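Local coordinates for protein (S)-ureidoglycine--glyoxylate transaminase (Bacillus subtilis, PDB 3ISL) that catalyses the pyridoxal-phosphate-dependent transfer of the amino group from (S)-ureidoglycine to glyoxylate, yielding oxalurate and glycine in purine breakdown, at residues L302-F314 / P322-D334. Residues are numbered along the deposited sequence; the frame is centred on the assembly and turned at random.
Sequences LAAGIKAMGLRLF and PVVTCVEIPGGID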
ATOM      1  N   LEU A 302     -10.733   2.704  31.801  1.00 18.43           N
ATOM      2  CA  LEU A 302     -10.292   1.314  31.623  1.00 18.28           C
ATOM      3  C   LEU A 302      -9.478   0.802  32.828  1.00 19.53           C
ATOM      4  O   LEU A 302      -9.776  -0.266  33.395  1.00 20.69           O
ATOM      5  CB  LEU A 302      -9.502   1.135  30.314  1.00 17.97           C
ATOM      6  CG  LEU A 302      -8.985  -0.285  30.042  1.00 16.70           C
ATOM      7  CD1 LEU A 302     -10.175  -1.224  29.794  1.00 18.08           C
ATOM      8  CD2 LEU A 302      -8.060  -0.356  28.832  1.00 17.12           C
ATOM      9  N   ALA A 303      -8.466   1.594  33.225  1.00 21.00           N
ATOM     10  CA  ALA A 303      -7.586   1.308  34.350  1.00 20.83           C
ATOM     11  C   ALA A 303      -8.324   1.076  35.663  1.00 20.18           C
ATOM     12  O   ALA A 303      -8.041   0.062  36.388  1.00 19.19           O
ATOM     13  CB  ALA A 303      -6.528   2.425  34.511  1.00 21.38           C
ATOM     14  N   ALA A 304      -9.266   1.973  35.986  1.00 19.71           N
ATOM     15  CA  ALA A 304     -10.036   1.765  37.250  1.00 19.97           C
ATOM     16  C   ALA A 304     -10.910   0.512  37.069  1.00 20.19           C
ATOM     17  O   ALA A 304     -11.027  -0.258  37.991  1.00 18.18           O
ATOM     18  CB  ALA A 304     -10.865   3.010  37.677  1.00 18.78           C
ATOM     19  N   GLY A 305     -11.426   0.238  35.857  1.00 18.89           N
ATOM     20  CA  GLY A 305     -12.197  -0.991  35.705  1.00 18.79           C
ATOM     21  C   GLY A 305     -11.365  -2.256  35.884  1.00 20.59           C
ATOM     22  O   GLY A 305     -11.789  -3.224  36.610  1.00 22.50           O
ATOM     23  N   ILE A 306     -10.180  -2.282  35.261  1.00 20.48           N
ATOM     24  CA  ILE A 306      -9.294  -3.469  35.308  1.00 19.42           C
ATOM     25  C   ILE A 306      -8.883  -3.715  36.754  1.00 20.84           C
ATOM     26  O   ILE A 306      -8.837  -4.860  37.227  1.00 20.89           O
ATOM     27  CB  ILE A 306      -8.033  -3.262  34.438  1.00 19.56           C
ATOM     28  CG1 ILE A 306      -8.387  -3.302  32.924  1.00 18.76           C
ATOM     29  CG2 ILE A 306      -6.908  -4.246  34.819  1.00 16.95           C
ATOM     30  CD1 ILE A 306      -9.141  -4.651  32.431  1.00 19.23           C
ATOM     31  N   LYS A 307      -8.588  -2.628  37.459  1.00 21.66           N
ATOM     32  CA  LYS A 307      -8.164  -2.707  38.885  1.00 21.49           C
ATOM     33  C   LYS A 307      -9.231  -3.249  39.826  1.00 22.63           C
ATOM     34  O   LYS A 307      -8.957  -4.108  40.689  1.00 24.21           O
ATOM     35  CB  LYS A 307      -7.704  -1.345  39.395  1.00 20.24           C
ATOM     36  CG  LYS A 307      -7.147  -1.437  40.859  1.00 24.02           C
ATOM     37  CD  LYS A 307      -7.119  -0.079  41.548  1.00 27.09           C
ATOM     38  CE  LYS A 307      -5.755   0.571  41.384  1.00 30.99           C
ATOM     39  NZ  LYS A 307      -5.366   1.143  42.742  1.00 32.20           N
ATOM     40  N   ALA A 308     -10.440  -2.707  39.699  1.00 23.52           N
ATOM     41  CA  ALA A 308     -11.568  -3.045  40.535  1.00 23.89           C
ATOM     42  C   ALA A 308     -11.954  -4.493  40.248  1.00 24.39           C
ATOM     43  O   ALA A 308     -12.466  -5.218  41.118  1.00 24.61           O
ATOM     44  CB  ALA A 308     -12.705  -2.101  40.232  1.00 24.08           C
ATOM     45  N   MET A 309     -11.670  -4.920  39.027  1.00 24.72           N
ATOM     46  CA  MET A 309     -11.833  -6.317  38.666  1.00 25.05           C
ATOM     47  C   MET A 309     -10.804  -7.250  39.366  1.00 25.44           C
ATOM     48  O   MET A 309     -10.928  -8.472  39.280  1.00 26.02           O
ATOM     49  CB  MET A 309     -11.762  -6.477  37.160  1.00 23.49           C
ATOM     50  CG  MET A 309     -12.339  -7.762  36.639  1.00 23.00           C
ATOM     51  SD  MET A 309     -12.346  -7.669  34.863  1.00 26.64           S
ATOM     52  CE  MET A 309     -12.171  -9.305  34.265  1.00 25.86           C
ATOM     53  N   GLY A 310      -9.785  -6.688  40.024  1.00 25.86           N
ATOM     54  CA  GLY A 310      -8.808  -7.509  40.779  1.00 25.66           C
ATOM     55  C   GLY A 310      -7.626  -7.932  39.901  1.00 26.75           C
ATOM     56  O   GLY A 310      -6.832  -8.804  40.296  1.00 26.93           O
ATOM     57  N   LEU A 311      -7.502  -7.322  38.723  1.00 25.11           N
ATOM     58  CA  LEU A 311      -6.381  -7.613  37.818  1.00 25.81           C
ATOM     59  C   LEU A 311      -5.208  -6.633  38.005  1.00 25.38           C
ATOM     60  O   LEU A 311      -5.384  -5.523  38.487  1.00 25.04           O
ATOM     61  CB  LEU A 311      -6.838  -7.644  36.326  1.00 24.60           C
ATOM     62  CG  LEU A 311      -7.863  -8.727  35.940  1.00 26.09           C
ATOM     63  CD1 LEU A 311      -8.471  -8.479  34.593  1.00 25.30           C
ATOM     64  CD2 LEU A 311      -7.293 -10.106  35.969  1.00 26.33           C
ATOM     65  N   ARG A 312      -4.016  -7.041  37.600  1.00 26.42           N
ATOM     66  CA  ARG A 312      -2.829  -6.168  37.694  1.00 28.18           C
ATOM     67  C   ARG A 312      -2.292  -5.765  36.315  1.00 28.15           C
ATOM     68  O   ARG A 312      -2.401  -6.532  35.351  1.00 29.23           O
ATOM     69  CB  ARG A 312      -1.709  -6.851  38.474  1.00 28.35           C
ATOM     70  CG  ARG A 312      -2.176  -7.932  39.467  1.00 32.62           C
ATOM     71  CD  ARG A 312      -1.407  -7.887  40.750  1.00 41.49           C
ATOM     72  NE  ARG A 312      -2.209  -7.205  41.762  1.00 47.24           N
ATOM     73  CZ  ARG A 312      -1.739  -6.679  42.893  1.00 50.72           C
ATOM     74  NH1 ARG A 312      -0.439  -6.751  43.212  1.00 50.33           N
ATOM     75  NH2 ARG A 312      -2.588  -6.077  43.720  1.00 51.23           N
ATOM     76  N   LEU A 313      -1.702  -4.584  36.217  1.00 28.26           N
ATOM     77  CA  LEU A 313      -1.027  -4.189  34.979  1.00 28.95           C
ATOM     78  C   LEU A 313       0.440  -4.649  34.965  1.00 28.39           C
ATOM     79  O   LEU A 313       1.109  -4.644  35.990  1.00 28.40           O
ATOM     80  CB  LEU A 313      -1.126  -2.670  34.783  1.00 30.26           C
ATOM     81  CG  LEU A 313      -2.564  -2.117  34.726  1.00 32.65           C
ATOM     82  CD1 LEU A 313      -2.561  -0.605  34.400  1.00 32.61           C
ATOM     83  CD2 LEU A 313      -3.412  -2.885  33.717  1.00 32.70           C
ATOM     84  N   PHE A 314       0.916  -5.057  33.797  1.00 28.09           N
ATOM     85  CA  PHE A 314       2.334  -5.265  33.557  1.00 28.27           C
ATOM     86  C   PHE A 314       3.058  -3.934  33.366  1.00 28.95           C
ATOM     87  O   PHE A 314       2.487  -2.962  32.804  1.00 26.25           O
ATOM     88  CB  PHE A 314       2.496  -6.096  32.278  1.00 28.56           C
ATOM     89  CG  PHE A 314       3.911  -6.160  31.729  1.00 27.95           C
ATOM     90  CD1 PHE A 314       4.861  -6.970  32.326  1.00 29.57           C
ATOM     91  CD2 PHE A 314       4.264  -5.432  30.598  1.00 28.26           C
ATOM     92  CE1 PHE A 314       6.195  -7.046  31.813  1.00 31.35           C
ATOM     93  CE2 PHE A 314       5.570  -5.508  30.060  1.00 32.63           C
ATOM     94  CZ  PHE A 314       6.532  -6.298  30.658  1.00 30.59           C
ATOM     95  N   PRO A 322      -0.031   5.676  26.913  1.00 23.48           N
ATOM     96  CA  PRO A 322      -1.439   5.957  27.336  1.00 25.54           C
ATOM     97  C   PRO A 322      -2.458   5.090  26.568  1.00 26.21           C
ATOM     98  O   PRO A 322      -3.448   4.624  27.178  1.00 26.18           O
ATOM     99  CB  PRO A 322      -1.651   7.470  27.003  1.00 23.58           C
ATOM    100  CG  PRO A 322      -0.210   8.041  26.965  1.00 25.93           C
ATOM    101  CD  PRO A 322       0.598   6.868  26.298  1.00 23.64           C
ATOM    102  N   VAL A 323      -2.123   4.764  25.323  1.00 24.37           N
ATOM    103  CA  VAL A 323      -3.077   4.079  24.418  1.00 24.48           C
ATOM    104  C   VAL A 323      -3.029   2.553  24.412  1.00 25.06           C
ATOM    105  O   VAL A 323      -3.745   1.915  23.639  1.00 25.63           O
ATOM    106  CB  VAL A 323      -3.120   4.708  22.987  1.00 23.14           C
ATOM    107  CG1 VAL A 323      -3.441   6.237  23.096  1.00 20.97           C
ATOM    108  CG2 VAL A 323      -1.778   4.507  22.234  1.00 23.14           C
ATOM    109  N   VAL A 324      -2.254   1.952  25.314  1.00 25.32           N
ATOM    110  CA  VAL A 324      -2.239   0.504  25.411  1.00 24.15           C
ATOM    111  C   VAL A 324      -2.180   0.242  26.879  1.00 25.26           C
ATOM    112  O   VAL A 324      -1.515   0.966  27.606  1.00 24.81           O
ATOM    113  CB  VAL A 324      -0.972  -0.087  24.691  1.00 25.81           C
ATOM    114  CG1 VAL A 324      -0.810  -1.559  24.950  1.00 26.50           C
ATOM    115  CG2 VAL A 324      -1.073   0.141  23.155  1.00 22.46           C
ATOM    116  N   THR A 325      -2.839  -0.831  27.297  1.00 24.39           N
ATOM    117  CA  THR A 325      -2.896  -1.216  28.684  1.00 24.06           C
ATOM    118  C   THR A 325      -2.642  -2.705  28.736  1.00 23.08           C
ATOM    119  O   THR A 325      -3.359  -3.472  28.084  1.00 22.74           O
ATOM    120  CB  THR A 325      -4.303  -0.871  29.221  1.00 23.82           C
ATOM    121  OG1 THR A 325      -4.348   0.538  29.273  1.00 23.49           O
ATOM    122  CG2 THR A 325      -4.529  -1.447  30.700  1.00 23.81           C
ATOM    123  N   CYS A 326      -1.576  -3.096  29.419  1.00 23.16           N
ATOM    124  CA  CYS A 326      -1.098  -4.481  29.429  1.00 24.65           C
ATOM    125  C   CYS A 326      -1.597  -5.107  30.717  1.00 24.50           C
ATOM    126  O   CYS A 326      -1.168  -4.714  31.813  1.00 24.29           O
ATOM    127  CB  CYS A 326       0.457  -4.538  29.390  1.00 25.65           C
ATOM    128  SG  CYS A 326       1.167  -3.741  27.963  1.00 26.43           S
ATOM    129  N   VAL A 327      -2.500  -6.079  30.582  1.00 24.62           N
ATOM    130  CA  VAL A 327      -3.148  -6.679  31.729  1.00 23.63           C
ATOM    131  C   VAL A 327      -2.513  -8.033  31.950  1.00 24.99           C
ATOM    132  O   VAL A 327      -2.420  -8.825  31.013  1.00 24.56           O
ATOM    133  CB  VAL A 327      -4.662  -6.836  31.507  1.00 23.84           C
ATOM    134  CG1 VAL A 327      -5.377  -7.501  32.753  1.00 23.36           C
ATOM    135  CG2 VAL A 327      -5.298  -5.483  31.133  1.00 24.70           C
ATOM    136  N   GLU A 328      -2.107  -8.302  33.199  1.00 25.07           N
ATOM    137  CA  GLU A 328      -1.453  -9.558  33.555  1.00 26.23           C
ATOM    138  C   GLU A 328      -2.488 -10.675  33.560  1.00 26.34           C
ATOM    139  O   GLU A 328      -3.547 -10.549  34.201  1.00 25.74           O
ATOM    140  CB  GLU A 328      -0.681  -9.445  34.908  1.00 26.79           C
ATOM    141  CG  GLU A 328       0.706  -8.766  34.742  1.00 28.64           C
ATOM    142  CD  GLU A 328       1.498  -8.495  36.039  1.00 34.39           C
ATOM    143  OE1 GLU A 328       2.661  -8.010  35.906  1.00 34.99           O
ATOM    144  OE2 GLU A 328       0.986  -8.765  37.164  1.00 32.59           O
ATOM    145  N   ILE A 329      -2.181 -11.743  32.818  1.00 25.90           N
ATOM    146  CA  ILE A 329      -2.960 -12.973  32.828  1.00 26.09           C
ATOM    147  C   ILE A 329      -2.717 -13.708  34.151  1.00 26.16           C
ATOM    148  O   ILE A 329      -1.612 -14.119  34.470  1.00 26.16           O
ATOM    149  CB  ILE A 329      -2.628 -13.890  31.606  1.00 25.88           C
ATOM    150  CG1 ILE A 329      -2.908 -13.129  30.283  1.00 24.96           C
ATOM    151  CG2 ILE A 329      -3.406 -15.240  31.687  1.00 25.70           C
ATOM    152  CD1 ILE A 329      -2.243 -13.741  29.030  1.00 18.22           C
ATOM    153  N   PRO A 330      -3.766 -13.870  34.935  1.00 26.78           N
ATOM    154  CA  PRO A 330      -3.615 -14.564  36.252  1.00 26.48           C
ATOM    155  C   PRO A 330      -3.182 -16.027  36.094  1.00 27.43           C
ATOM    156  O   PRO A 330      -3.522 -16.675  35.089  1.00 26.81           O
ATOM    157  CB  PRO A 330      -5.014 -14.494  36.844  1.00 26.20           C
ATOM    158  CG  PRO A 330      -5.833 -13.529  35.908  1.00 26.33           C
ATOM    159  CD  PRO A 330      -5.159 -13.541  34.588  1.00 25.34           C
ATOM    160  N   GLY A 331      -2.425 -16.544  37.056  1.00 28.24           N
ATOM    161  CA  GLY A 331      -1.949 -17.944  37.013  1.00 28.95           C
ATOM    162  C   GLY A 331      -3.099 -18.932  36.851  1.00 30.43           C
ATOM    163  O   GLY A 331      -4.183 -18.723  37.423  1.00 31.08           O
ATOM    164  N   GLY A 332      -2.896 -19.996  36.065  1.00 30.64           N
ATOM    165  CA  GLY A 332      -3.963 -20.998  35.825  1.00 31.27           C
ATOM    166  C   GLY A 332      -5.098 -20.604  34.853  1.00 32.43           C
ATOM    167  O   GLY A 332      -6.153 -21.283  34.769  1.00 31.12           O
ATOM    168  N   ILE A 333      -4.908 -19.506  34.117  1.00 32.33           N
ATOM    169  CA  ILE A 333      -5.913 -19.096  33.138  1.00 32.40           C
ATOM    170  C   ILE A 333      -5.258 -19.071  31.768  1.00 31.94           C
ATOM    171  O   ILE A 333      -4.211 -18.460  31.589  1.00 32.22           O
ATOM    172  CB  ILE A 333      -6.547 -17.735  33.485  1.00 32.98           C
ATOM    173  CG1 ILE A 333      -7.595 -17.912  34.586  1.00 35.41           C
ATOM    174  CG2 ILE A 333      -7.225 -17.131  32.260  1.00 30.75           C
ATOM    175  CD1 ILE A 333      -7.861 -16.660  35.400  1.00 39.32           C
ATOM    176  N   ASP A 334      -5.872 -19.763  30.811  1.00 30.58           N
ATOM    177  CA  ASP A 334      -5.343 -19.851  29.470  1.00 29.84           C
ATOM    178  C   ASP A 334      -5.735 -18.532  28.764  1.00 28.55           C
ATOM    179  O   ASP A 334      -6.897 -18.274  28.507  1.00 26.93           O
ATOM    180  CB  ASP A 334      -5.914 -21.099  28.772  1.00 30.73           C
ATOM    181  CG  ASP A 334      -5.575 -21.160  27.278  1.00 34.17           C
ATOM    182  OD1 ASP A 334      -5.027 -20.174  26.725  1.00 36.45           O
ATOM    183  OD2 ASP A 334      -5.871 -22.208  26.659  1.00 37.25           O
TER
HETATM  184  O   HOH W   1      -3.894  -9.623  36.830  1.00 21.99           O
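Val327 sets its methyls among three side chains of 302-314: CG1 meets Leu311 CD1 at 3.7 Å, while CG2 lies near Ile306 CD1 and Leu313 CD2. Leu311 CD2 also lies 3.7 Å from Pro330 CG. Toward the start of the strand, Leu302 and Thr325 approach tip to tip, and Leu313 slants across to bring CD2 within 3.5 Å of Thr325 CG2. Helix 288-308 ends in a Schellman motif at Gly310; the chain turns back along strand 324-328, forming a single beta bridge, Leu313 with Val327. Backbone bonds Glu328 N to Arg312 O (2.8 Å) and Phe314 N to Cys326 O (2.9 Å) flank the bridge. A water joins Arg312 N to Glu328 O. Phe314 swings CG away from its own N (chi1 168°), bringing the ring edge to Cys326 CB and Glu328 OE1. The extended Glu328 side chain crosses Arg312 obliquely, OE2 3.6 Å from Arg312 CB but 5.8 Å from NE, carboxylate and guanidinium planes 44° apart; an alanine here is likely to leave the Phe314 edge less covered and the guanidinium without this nearby opposite charge. Strand 361-365 pairs antiparallel with 324-328; from helix 373-389, Leu380 touches Leu302 and Ile306, and Leu387 touches Leu311.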